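Local coordinates for protein beta-ketoacyl synthase (Pseudomonas aeruginosa, PDB 4CW4) that catalyses the condensation of acetyl-CoA with malonyl-ACP to give acetoacetyl-ACP, the primer that starts fatty acid synthesis, at residues 284-289 with 475-480; 352-357 with 468-473; 392-397 with 543-548; 408-413 with 451-456; 437-442 with 536-541. One frame throughout, in Å; residues are numbered along the deposited sequence. Where two conformers were deposited one is given.

Contact 1. Residues 284-289 with 475-480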
# COMPACT_ATOMS: atom_id res chain seq x y z
N GLY A 284 1.42 -6.57 1.61
CA GLY A 284 1.07 -7.97 1.50
C GLY A 284 0.56 -8.45 2.85
O GLY A 284 1.02 -9.46 3.37
N ALA A 285 -0.32 -7.66 3.44
CA ALA A 285 -0.86 -7.97 4.75
C ALA A 285 0.27 -8.23 5.76
O ALA A 285 1.23 -7.45 5.82
CB ALA A 285 -1.85 -9.14 4.66
N CYS A 286 0.18 -9.28 6.53
CA CYS A 286 1.13 -9.42 7.60
C CYS A 286 2.51 -9.99 7.14
O CYS A 286 3.40 -10.20 7.98
CB CYS A 286 0.43 -10.15 8.76
SG CYS A 286 -0.76 -9.05 9.69
N ALA A 287 2.70 -10.15 5.81
CA ALA A 287 4.00 -10.44 5.20
C ALA A 287 4.66 -9.23 4.54
O ALA A 287 5.66 -9.34 3.86
CB ALA A 287 3.86 -11.55 4.20
N THR A 288 4.09 -8.05 4.78
CA THR A 288 4.49 -6.84 4.08
C THR A 288 5.99 -6.54 4.08
O THR A 288 6.54 -6.18 3.04
CB THR A 288 3.67 -5.64 4.64
OG1 THR A 288 2.35 -5.68 4.11
CG2 THR A 288 4.29 -4.30 4.30
N PHE A 289 6.68 -6.66 5.22
CA PHE A 289 8.08 -6.27 5.18
C PHE A 289 8.87 -7.10 4.18
O PHE A 289 9.73 -6.57 3.50
CB PHE A 289 8.73 -6.33 6.57
CG PHE A 289 10.23 -6.27 6.51
CD1 PHE A 289 10.88 -5.06 6.33
CD2 PHE A 289 10.98 -7.42 6.59
CE1 PHE A 289 12.24 -5.01 6.26
CE2 PHE A 289 12.35 -7.37 6.52
CZ PHE A 289 12.98 -6.16 6.35
N VAL A 475 7.04 -9.87 21.29
CA VAL A 475 6.64 -8.52 20.90
C VAL A 475 5.31 -8.44 20.19
O VAL A 475 4.92 -7.39 19.72
CB VAL A 475 7.74 -7.86 20.01
CG1 VAL A 475 9.06 -7.78 20.77
CG2 VAL A 475 7.91 -8.61 18.67
N GLY A 476 4.58 -9.55 20.14
CA GLY A 476 3.31 -9.57 19.46
C GLY A 476 3.48 -9.40 17.96
O GLY A 476 4.58 -9.55 17.43
N HIS A 477 2.36 -9.11 17.30
CA HIS A 477 2.25 -9.07 15.86
C HIS A 477 2.09 -7.63 15.39
O HIS A 477 1.02 -7.04 15.54
CB HIS A 477 1.03 -9.89 15.47
CG HIS A 477 0.94 -10.19 14.02
ND1 HIS A 477 1.62 -9.46 13.08
CD2 HIS A 477 0.26 -11.15 13.34
CE1 HIS A 477 1.38 -9.96 11.88
NE2 HIS A 477 0.55 -10.99 12.01
N SER A 478 3.15 -7.06 14.84
CA SER A 478 3.16 -5.66 14.42
C SER A 478 2.73 -5.45 12.96
O SER A 478 2.99 -4.41 12.37
CB SER A 478 4.54 -5.03 14.65
OG SER A 478 5.50 -5.75 13.90
N LEU A 479 2.04 -6.44 12.41
CA LEU A 479 1.32 -6.27 11.15
C LEU A 479 2.34 -6.05 10.02
O LEU A 479 3.11 -6.96 9.75
CB LEU A 479 0.26 -5.16 11.25
CG LEU A 479 -0.79 -5.32 12.36
CD1 LEU A 479 -1.89 -4.28 12.21
CD2 LEU A 479 -1.40 -6.73 12.41
N ALA A 480 2.36 -4.88 9.37
CA ALA A 480 3.35 -4.67 8.31
C ALA A 480 4.76 -4.99 8.76
O ALA A 480 5.56 -5.55 8.02
CB ALA A 480 3.32 -3.24 7.75
O HOH W 1 5.59 -8.35 7.91
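Thr288 OG1 is gripped by two hydrogen bonds. It accepts from Gly284 N at 2.8 Å, almost straight at 171°, and donates to Ala285 O at 2.7 Å, arriving in the carbonyl plane on a lone pair. A threonine suits this tight turn into helix 288-301 because its hydroxyl both accepts and donates, bracing it; Ala285 O also takes Thr288 N. The turn belongs to the nucleophile elbow of the thiolase fold, which presents Cys286, the inferred active-site nucleophile, at the helix N-terminus; the helix dipole may help stabilise a thiolate there. Cys286 SG lies 3.2 Å from CE1 of His477, another probable catalytic residue, and approaches the imidazole obliquely. Leu479 CD2, 3.6 Å from Cys286 SG, comes over one face of the imidazole, towards its rim. Leu479 N donates to His477 ND1 at 3.1 Å and so limits rotation of the ring, leaving the CE1-NE2 side turned to the cysteine. The small methyl of Ala480 fits against Thr288 CG2 at 3.7 Å. Beside it, Phe289 N makes only a weak, bent bond to Ala480 O (3.2 Å, 125°), and a water lies between Cys286 O and Ala480 O, placed to donate to either.

Contact 2. Residues 352-357 with 468-473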
# COMPACT_ATOMS: atom_id res chain seq x y z
N SER A 352 0.61 -14.12 24.00
CA SER A 352 1.12 -14.63 22.73
C SER A 352 1.95 -15.90 22.96
O SER A 352 3.06 -15.85 23.52
CB SER A 352 1.94 -13.56 22.03
OG SER A 352 2.25 -13.97 20.71
N ARG A 353 1.39 -17.02 22.51
CA ARG A 353 1.87 -18.37 22.79
C ARG A 353 2.04 -19.18 21.50
O ARG A 353 1.31 -20.15 21.26
CB ARG A 353 0.84 -19.08 23.70
CG ARG A 353 0.80 -18.53 25.12
CD ARG A 353 -0.55 -18.84 25.79
NE ARG A 353 -0.66 -18.45 27.19
CZ ARG A 353 -0.49 -19.27 28.23
NH1 ARG A 353 -0.15 -20.54 28.04
NH2 ARG A 353 -0.65 -18.80 29.47
N PRO A 354 2.93 -18.73 20.60
CA PRO A 354 3.15 -19.47 19.35
C PRO A 354 3.41 -20.96 19.60
O PRO A 354 4.22 -21.29 20.45
CB PRO A 354 4.39 -18.79 18.75
CG PRO A 354 4.44 -17.44 19.39
CD PRO A 354 3.90 -17.65 20.79
N PHE A 355 2.72 -21.82 18.86
CA PHE A 355 2.89 -23.27 18.91
C PHE A 355 2.47 -23.94 20.21
O PHE A 355 2.59 -25.15 20.32
CB PHE A 355 4.31 -23.67 18.49
CG PHE A 355 4.64 -23.23 17.09
CD1 PHE A 355 4.03 -23.83 16.00
CD2 PHE A 355 5.48 -22.17 16.87
CE1 PHE A 355 4.27 -23.37 14.72
CE2 PHE A 355 5.75 -21.72 15.60
CZ PHE A 355 5.15 -22.33 14.51
N GLY A 356 1.93 -23.17 21.16
CA GLY A 356 1.36 -23.72 22.36
C GLY A 356 -0.15 -23.74 22.31
O GLY A 356 -0.73 -23.36 21.30
N GLU A 357 -0.78 -24.19 23.38
CA GLU A 357 -2.19 -23.89 23.58
C GLU A 357 -2.34 -22.37 23.42
O GLU A 357 -1.61 -21.59 24.04
CB GLU A 357 -2.69 -24.35 24.94
CG GLU A 357 -2.57 -25.85 25.17
CD GLU A 357 -3.41 -26.66 24.22
OE1 GLU A 357 -4.53 -26.22 23.89
OE2 GLU A 357 -2.94 -27.74 23.78
N VAL A 468 13.39 -23.83 15.49
CA VAL A 468 12.32 -22.87 15.25
C VAL A 468 12.22 -21.88 16.41
O VAL A 468 12.25 -22.27 17.58
CB VAL A 468 10.95 -23.59 15.08
CG1 VAL A 468 9.80 -22.60 14.96
CG2 VAL A 468 10.97 -24.53 13.89
N THR A 469 12.10 -20.60 16.08
CA THR A 469 11.88 -19.55 17.06
C THR A 469 10.71 -18.68 16.59
O THR A 469 10.34 -18.72 15.42
CB THR A 469 13.18 -18.74 17.29
OG1 THR A 469 13.02 -17.82 18.38
CG2 THR A 469 13.61 -18.00 16.03
N ALA A 470 10.09 -17.94 17.52
CA ALA A 470 8.87 -17.19 17.23
C ALA A 470 8.85 -15.85 17.96
O ALA A 470 8.52 -15.75 19.13
CB ALA A 470 7.65 -18.02 17.60
N VAL A 471 9.26 -14.80 17.24
CA VAL A 471 9.48 -13.51 17.86
C VAL A 471 8.18 -12.91 18.42
O VAL A 471 8.21 -12.12 19.36
CB VAL A 471 10.13 -12.52 16.87
CG1 VAL A 471 9.10 -12.01 15.85
CG2 VAL A 471 10.82 -11.37 17.60
N LYS A 472 7.03 -13.31 17.86
CA LYS A 472 5.75 -12.74 18.31
C LYS A 472 5.41 -13.14 19.75
O LYS A 472 4.57 -12.51 20.39
CB LYS A 472 4.60 -13.13 17.37
CG LYS A 472 4.72 -12.54 15.96
CD LYS A 472 3.60 -13.01 15.04
CE LYS A 472 3.74 -12.47 13.62
NZ LYS A 472 5.01 -12.90 12.98
N ALA A 473 6.06 -14.17 20.27
CA ALA A 473 5.88 -14.51 21.68
C ALA A 473 6.29 -13.34 22.57
O ALA A 473 5.70 -13.10 23.64
CB ALA A 473 6.71 -15.74 22.03
O HOH W 2 3.07 -12.87 25.09
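Two polar links tie the ends of the segments together. Ser352 OG, anti to its backbone N (chi1 -170°), donates to Lys472 O at 2.8 Å; it comes in from above the carbonyl plane, 62° out of it, and not on a lone pair. A short hydroxyl side chain suits a place this close to the first turn of helix 472-475. The second link is a water that donates to Ala473 O at 3.0 Å and accepts from Ser352 N, bridging main chain to main chain. Turn geometry sets up the rest. Arg353 to Gly356 form a type II beta turn, closed by Gly356 N to Arg353 O at 3.1 Å; Pro354, with its restricted phi, fits position i+1, and Phe355 takes i+2 with a positive phi of 67°. This loop lies against the segment that links strand 466-469 to helix 472-475, in the C-terminal half of the thiolase fold, beside the active site: Lys472 turns its amine away from the loop to donate to the carbonyl O of His439. Apolar contacts fill the remainder. The puckered proline ring turns its CB-CG-CD edge to two small alanines, both on the same side of it, CB lying 3.5 Å from Ala470 CB and CD 3.6 Å from Ala473 CB. Alanine methyls let the backbone of 470-473 come this close to the ring. Farther along, Phe355 crosses Val468 at about a right angle, its CE2 at 4.2 Å from Val468 CG1, while its ring also packs on Arg447 and Glu450 of helix 444-461.

Contact 3. Residues 392-397 with 543-548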
# COMPACT_ATOMS: atom_id res chain seq x y z
N VAL A 392 13.77 -13.39 -1.52
CA VAL A 392 12.46 -13.49 -0.92
C VAL A 392 11.53 -14.07 -1.96
O VAL A 392 11.49 -13.60 -3.10
CB VAL A 392 11.91 -12.10 -0.48
CG1 VAL A 392 10.43 -12.19 -0.06
CG2 VAL A 392 12.76 -11.53 0.67
N PHE A 393 10.79 -15.08 -1.56
CA PHE A 393 9.79 -15.69 -2.42
C PHE A 393 8.39 -15.43 -1.89
O PHE A 393 8.13 -15.54 -0.69
CB PHE A 393 10.06 -17.18 -2.57
CG PHE A 393 11.38 -17.46 -3.24
CD1 PHE A 393 11.56 -17.19 -4.58
CD2 PHE A 393 12.45 -17.93 -2.51
CE1 PHE A 393 12.80 -17.41 -5.18
CE2 PHE A 393 13.67 -18.16 -3.10
CZ PHE A 393 13.84 -17.91 -4.44
N ILE A 394 7.51 -15.07 -2.81
CA ILE A 394 6.15 -14.68 -2.51
C ILE A 394 5.21 -15.49 -3.40
O ILE A 394 5.39 -15.54 -4.61
CB ILE A 394 5.95 -13.18 -2.82
CG1 ILE A 394 6.76 -12.33 -1.83
CG2 ILE A 394 4.47 -12.81 -2.78
CD1 ILE A 394 6.86 -10.83 -2.19
N ASN A 395 4.22 -16.12 -2.79
CA ASN A 395 3.24 -16.93 -3.52
C ASN A 395 1.88 -16.80 -2.86
O ASN A 395 1.76 -16.91 -1.63
CB ASN A 395 3.65 -18.41 -3.51
CG ASN A 395 4.90 -18.66 -4.31
OD1 ASN A 395 6.02 -18.62 -3.77
ND2 ASN A 395 4.74 -18.91 -5.62
N ALA A 396 0.85 -16.60 -3.68
CA ALA A 396 -0.53 -16.52 -3.21
C ALA A 396 -1.09 -17.94 -3.05
O ALA A 396 -0.37 -18.93 -3.19
CB ALA A 396 -1.37 -15.68 -4.18
N ASP A 397 -2.38 -18.03 -2.74
CA ASP A 397 -2.97 -19.28 -2.28
C ASP A 397 -3.82 -19.99 -3.34
O ASP A 397 -4.36 -21.05 -3.07
CB ASP A 397 -3.88 -19.00 -1.08
CG ASP A 397 -3.13 -18.76 0.21
OD1 ASP A 397 -1.93 -19.13 0.32
OD2 ASP A 397 -3.77 -18.21 1.14
N ASN A 543 -1.57 -13.98 1.19
CA ASN A 543 -0.25 -13.39 1.16
C ASN A 543 0.72 -14.25 1.94
O ASN A 543 0.49 -14.53 3.11
CB ASN A 543 -0.32 -11.95 1.69
CG ASN A 543 -0.94 -11.00 0.67
OD1 ASN A 543 -0.33 -10.70 -0.36
ND2 ASN A 543 -2.16 -10.54 0.93
N ASN A 544 1.78 -14.71 1.29
CA ASN A 544 2.79 -15.55 1.92
C ASN A 544 4.16 -15.13 1.43
O ASN A 544 4.32 -14.81 0.26
CB ASN A 544 2.61 -17.03 1.56
CG ASN A 544 1.20 -17.54 1.82
OD1 ASN A 544 0.86 -17.92 2.95
ND2 ASN A 544 0.38 -17.54 0.79
N ALA A 545 5.15 -15.16 2.32
CA ALA A 545 6.51 -14.86 1.91
C ALA A 545 7.50 -15.57 2.79
O ALA A 545 7.24 -15.78 3.97
CB ALA A 545 6.78 -13.35 1.93
N SER A 546 8.65 -15.93 2.20
CA SER A 546 9.77 -16.45 2.96
C SER A 546 11.05 -15.81 2.47
O SER A 546 11.27 -15.68 1.26
CB SER A 546 9.87 -17.98 2.84
OG SER A 546 8.66 -18.60 3.20
N GLY A 547 11.88 -15.38 3.41
CA GLY A 547 13.16 -14.76 3.09
C GLY A 547 14.35 -15.56 3.55
O GLY A 547 14.28 -16.29 4.55
N VAL A 548 15.47 -15.39 2.85
CA VAL A 548 16.72 -16.07 3.17
C VAL A 548 17.76 -15.05 3.63
O VAL A 548 18.08 -14.10 2.91
CB VAL A 548 17.27 -16.83 1.94
CG1 VAL A 548 18.55 -17.58 2.30
CG2 VAL A 548 16.23 -17.80 1.42
O HOH W 3 -1.89 -18.16 3.29
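Strands 387-394 and 543-550 run antiparallel here as neighbours in the C-terminal half of the thiolase fold. The axes of the short segments pass 4.7 Å apart. Phe393 and Ser546 form the hydrogen-bonded pair: Phe393 N reaches Ser546 O at 2.9 Å, and Ser546 N returns to Phe393 O at 3.0 Å, both in the carbonyl planes. Val392 with Gly547 and Ile394 with Ala545 are the non-hydrogen-bonded pairs flanking it. Their side chains share one face, where Ile394 CG1 lies 3.9 Å from Ala545 CB and helix 288-301 covers them; Ala545 and Gly547 keep strand 543-550 slim opposite Val392 and Ile394. Beyond Ile394 the pairing loosens into a weak bond from Asn395 N to Asn544 O, and a side chain takes over. Asn544 ND2 spends its two protons on Asn395 O, at 2.9 Å nearly in the amide plane, and on Asp397 OD1 at 2.8 Å, which it meets from above the carboxylate plane. An asparagine amide suits this task because its OD1 can also take a water that lies 2.9 Å from Asp397 OD2. Asp397 OD2 forms a salt bridge with Lys400, and Asn395 ND2 reaches Val276 O of the second subunit.

Contact 4. Residues 408-413 with 451-456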
# COMPACT_ATOMS: atom_id res chain seq x y z
N PRO A 408 -2.42 -22.49 0.63
CA PRO A 408 -1.25 -23.30 0.28
C PRO A 408 -0.01 -22.55 -0.21
O PRO A 408 1.00 -23.21 -0.37
CB PRO A 408 -1.76 -24.21 -0.83
CG PRO A 408 -3.03 -23.70 -1.25
CD PRO A 408 -3.59 -22.83 -0.20
N GLY A 409 -0.09 -21.24 -0.42
CA GLY A 409 1.03 -20.51 -0.98
C GLY A 409 2.30 -20.62 -0.15
O GLY A 409 3.41 -20.57 -0.68
N ASN A 410 2.15 -20.72 1.16
CA ASN A 410 3.33 -20.75 2.03
C ASN A 410 4.14 -22.05 1.85
O ASN A 410 5.33 -22.07 2.13
CB ASN A 410 2.90 -20.52 3.48
CG ASN A 410 4.03 -20.15 4.42
OD1 ASN A 410 3.98 -20.53 5.58
ND2 ASN A 410 4.99 -19.38 3.97
N TYR A 411 3.53 -23.12 1.31
CA TYR A 411 4.31 -24.30 0.95
C TYR A 411 5.37 -23.93 -0.08
O TYR A 411 6.51 -24.34 -0.00
CB TYR A 411 3.42 -25.42 0.39
CG TYR A 411 2.66 -26.20 1.44
CD1 TYR A 411 1.41 -25.78 1.87
CD2 TYR A 411 3.19 -27.37 1.98
CE1 TYR A 411 0.71 -26.49 2.83
CE2 TYR A 411 2.49 -28.09 2.95
CZ TYR A 411 1.25 -27.63 3.37
OH TYR A 411 0.52 -28.31 4.32
N LEU A 412 4.93 -23.16 -1.07
CA LEU A 412 5.78 -22.76 -2.18
C LEU A 412 6.88 -21.80 -1.73
O LEU A 412 8.03 -21.96 -2.13
CB LEU A 412 4.94 -22.12 -3.28
CG LEU A 412 4.15 -23.07 -4.18
CD1 LEU A 412 3.20 -23.98 -3.43
CD2 LEU A 412 3.39 -22.28 -5.22
N THR A 413 6.54 -20.82 -0.89
CA THR A 413 7.56 -19.85 -0.47
C THR A 413 8.64 -20.52 0.37
O THR A 413 9.82 -20.26 0.18
CB THR A 413 6.97 -18.62 0.26
OG1 THR A 413 6.46 -18.96 1.56
CG2 THR A 413 5.85 -17.97 -0.54
N SER A 451 3.35 -25.48 11.18
CA SER A 451 4.24 -26.59 11.52
C SER A 451 4.19 -27.69 10.46
O SER A 451 5.21 -28.29 10.15
CB SER A 451 3.94 -27.13 12.92
OG SER A 451 2.68 -27.79 13.00
N GLU A 452 3.02 -27.93 9.89
CA GLU A 452 2.92 -28.93 8.83
C GLU A 452 3.75 -28.53 7.61
O GLU A 452 4.44 -29.36 7.03
CB GLU A 452 1.47 -29.17 8.43
CG GLU A 452 1.35 -30.19 7.33
CD GLU A 452 -0.05 -30.74 7.20
OE1 GLU A 452 -0.99 -30.13 7.73
OE2 GLU A 452 -0.19 -31.80 6.56
N ILE A 453 3.70 -27.26 7.21
CA ILE A 453 4.55 -26.79 6.12
C ILE A 453 6.03 -26.97 6.44
O ILE A 453 6.79 -27.51 5.64
CB ILE A 453 4.28 -25.32 5.83
CG1 ILE A 453 2.88 -25.15 5.23
CG2 ILE A 453 5.33 -24.74 4.88
CD1 ILE A 453 2.36 -23.73 5.27
N LEU A 454 6.46 -26.50 7.61
CA LEU A 454 7.89 -26.61 7.94
C LEU A 454 8.35 -28.06 8.03
O LEU A 454 9.41 -28.42 7.56
CB LEU A 454 8.20 -25.87 9.23
CG LEU A 454 7.88 -24.38 9.25
CD1 LEU A 454 8.13 -23.80 10.63
CD2 LEU A 454 8.69 -23.63 8.20
N ASP A 455 7.52 -28.89 8.65
CA ASP A 455 7.84 -30.30 8.78
C ASP A 455 7.97 -30.97 7.42
O ASP A 455 8.89 -31.77 7.19
CB ASP A 455 6.75 -30.99 9.60
CG ASP A 455 7.17 -32.33 10.13
OD1 ASP A 455 8.27 -32.45 10.74
OD2 ASP A 455 6.38 -33.28 9.95
N ARG A 456 7.08 -30.65 6.50
CA ARG A 456 7.11 -31.30 5.19
C ARG A 456 8.24 -30.79 4.29
O ARG A 456 8.82 -31.56 3.51
CB ARG A 456 5.75 -31.15 4.52
CG ARG A 456 4.65 -31.90 5.25
CD ARG A 456 3.36 -31.86 4.46
NE ARG A 456 3.53 -32.49 3.16
CZ ARG A 456 2.73 -32.32 2.12
NH1 ARG A 456 1.68 -31.52 2.20
NH2 ARG A 456 3.00 -32.94 0.98
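Tyr411 and Ile453 bury the most surface here and carry the contact between helices 409-425 and 444-461. Tyr411 lies on the first turn of its helix with CG anti to its carbonyl carbon, which swings the ring across to the other helix. There Ile453 CG1 sits over the centre of one ring face, 3.5 Å from the centroid and only 11° off the normal, a CH-pi contact. Ile453 places that methylene by having CG1 beside its own backbone N, while CG2, anti to N, turns to the main chain at Asn410 O, 3.8 Å away. A beta-branched isoleucine thus touches the partner helix with both arms. Its CD1 continues to Asn410, 3.6 Å from OD1, crossing that side chain at about a right angle; the amide's stronger polar partner is Asn536, through ND2. At the phenol end, Tyr411 OH comes within 3.6 Å of Glu452 CG. Arg456 bends at chi3 to bring NH1 to 3.6 Å from Tyr411 CE2, its guanidinium tilted 63° to the ring, and its NH2 donates to Ile610 O of the second subunit. The two short helical segments cross at -34°, with axes 9.7 Å apart. Asn410 and Thr413 rest on strand 543-550, Ile453 reaches Lys538 of strand 532-539, and the second subunit packs against Tyr411 and Glu452.

Contact 5. Residues 437-442 with 536-541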
# COMPACT_ATOMS: atom_id res chain seq x y z
N HIS A 437 12.70 -18.55 11.55
CA HIS A 437 11.89 -17.57 12.25
C HIS A 437 10.47 -17.79 11.79
O HIS A 437 10.04 -17.30 10.73
CB HIS A 437 12.38 -16.14 11.98
CG HIS A 437 13.06 -15.54 13.17
ND1 HIS A 437 12.34 -14.99 14.20
CD2 HIS A 437 14.37 -15.48 13.53
CE1 HIS A 437 13.18 -14.60 15.15
NE2 HIS A 437 14.42 -14.89 14.76
N ALA A 438 9.73 -18.56 12.58
CA ALA A 438 8.38 -18.93 12.23
C ALA A 438 7.48 -17.72 12.30
O ALA A 438 7.67 -16.83 13.12
CB ALA A 438 7.86 -19.99 13.17
N HIS A 439 6.47 -17.75 11.46
CA HIS A 439 5.42 -16.75 11.50
C HIS A 439 4.84 -16.73 12.91
O HIS A 439 4.73 -15.68 13.52
CB HIS A 439 4.35 -17.06 10.47
CG HIS A 439 3.23 -16.08 10.46
ND1 HIS A 439 3.43 -14.74 10.17
CD2 HIS A 439 1.91 -16.22 10.72
CE1 HIS A 439 2.27 -14.11 10.24
NE2 HIS A 439 1.34 -14.98 10.59
N GLY A 440 4.49 -17.91 13.42
CA GLY A 440 4.21 -18.10 14.84
C GLY A 440 3.30 -17.04 15.43
O GLY A 440 3.69 -16.35 16.36
N SER A 441 2.09 -16.93 14.90
CA SER A 441 1.20 -15.83 15.24
C SER A 441 0.37 -16.08 16.49
O SER A 441 -0.32 -15.17 16.94
CB SER A 441 0.27 -15.54 14.06
OG SER A 441 -0.33 -16.74 13.63
N SER A 442 0.44 -17.29 17.05
CA SER A 442 -0.31 -17.68 18.25
C SER A 442 -1.78 -17.95 17.98
O SER A 442 -2.64 -17.55 18.76
CB SER A 442 -0.16 -16.66 19.39
OG SER A 442 -0.54 -17.22 20.64
N ASN A 536 9.79 -16.56 7.89
CA ASN A 536 8.52 -16.98 7.34
C ASN A 536 7.36 -16.08 7.76
O ASN A 536 7.25 -15.69 8.93
CB ASN A 536 8.20 -18.42 7.72
CG ASN A 536 7.16 -19.04 6.80
OD1 ASN A 536 7.20 -18.81 5.58
ND2 ASN A 536 6.20 -19.75 7.36
N SER A 537 6.51 -15.73 6.80
CA SER A 537 5.44 -14.78 7.07
C SER A 537 4.23 -14.98 6.17
O SER A 537 4.30 -15.51 5.05
CB SER A 537 5.95 -13.35 6.91
OG SER A 537 5.06 -12.38 7.43
N LYS A 538 3.09 -14.53 6.66
CA LYS A 538 1.86 -14.70 5.92
C LYS A 538 0.88 -13.73 6.47
O LYS A 538 1.08 -13.11 7.54
CB LYS A 538 1.28 -16.11 6.09
CG LYS A 538 2.27 -17.18 6.50
CD LYS A 538 1.62 -18.28 7.28
CE LYS A 538 0.67 -19.09 6.47
NZ LYS A 538 0.85 -20.54 6.75
N GLY A 539 -0.20 -13.60 5.75
CA GLY A 539 -1.24 -12.73 6.19
C GLY A 539 -2.45 -13.11 5.41
O GLY A 539 -2.42 -13.93 4.50
N PHE A 540 -3.52 -12.50 5.85
CA PHE A 540 -4.79 -12.39 5.12
C PHE A 540 -4.57 -12.12 3.66
O PHE A 540 -3.57 -11.53 3.26
CB PHE A 540 -5.66 -11.22 5.62
CG PHE A 540 -6.01 -11.27 7.08
CD1 PHE A 540 -5.69 -12.36 7.87
CD2 PHE A 540 -6.66 -10.19 7.66
CE1 PHE A 540 -6.03 -12.39 9.22
CE2 PHE A 540 -7.00 -10.20 9.01
CZ PHE A 540 -6.69 -11.31 9.78
N GLY A 541 -5.56 -12.53 2.86
CA GLY A 541 -5.63 -12.15 1.48
C GLY A 541 -4.78 -13.05 0.62
O GLY A 541 -4.50 -12.70 -0.49
O HOH W 4 5.42 -12.72 10.11
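The backbone bond from Asn536 N to His437 O, 2.9 Å and nearly along the C=O axis, marks the end of the parallel pairing of strands 434-437 and 532-539 in the thiolase fold. There the first chain leaves the sheet in the loop bearing His439, which is probably catalytic. Gly440, with both backbone angles positive, suits the sharp change of direction, and Glu450 accepts from the main-chain N of both His439 and Gly440.

Packing then holds the imidazole against the strand. His439 has CG anti to its backbone N (chi1 180°), laying the ring along strand 532-539 with Lys538 N over one face, 3.5 Å from ND1. The methylenes of Lys538 also line the ring, CG over one face toward the rim and CD 4.0 Å from His439 CD2, so a long side chain can pack here while its NZ leads away to a weak bond with Asn410 OD1. Of the carbonyls, Lys538 O is 3.1 Å from His439 CE1, and Asn536 O lies near the ring plane at its edge.

A water in the plane of the imidazole is hydrogen-bonded to His439 ND1 at 2.8 Å and to Ser537 OG at 2.7 Å.

In the fold
Contacts 1 and 5 bring the probable catalytic residues together: their centres are 8 Å apart, and the side chain of His439 comes within about 5 Å of that of Cys286 and about 4 Å of that of His477. Contact 2, centred 11 Å from contact 5, supplies Lys472, whose CE packs 3.6 Å from CG of the His477 ring while its NZ ties contact 2 to contact 5 at His439 O. Contact 3 stands behind this site: Ala545 N pairs with Ser537 O across neighbouring strands, and Ala545 CB touches Ala287 CB. Asn536 OD1 joins contacts 3, 4 and 5, meeting Ser546 OG and Asn410 ND2, both at 2.8 Å. Contacts 3 and 4 carry this network outward to the second subunit.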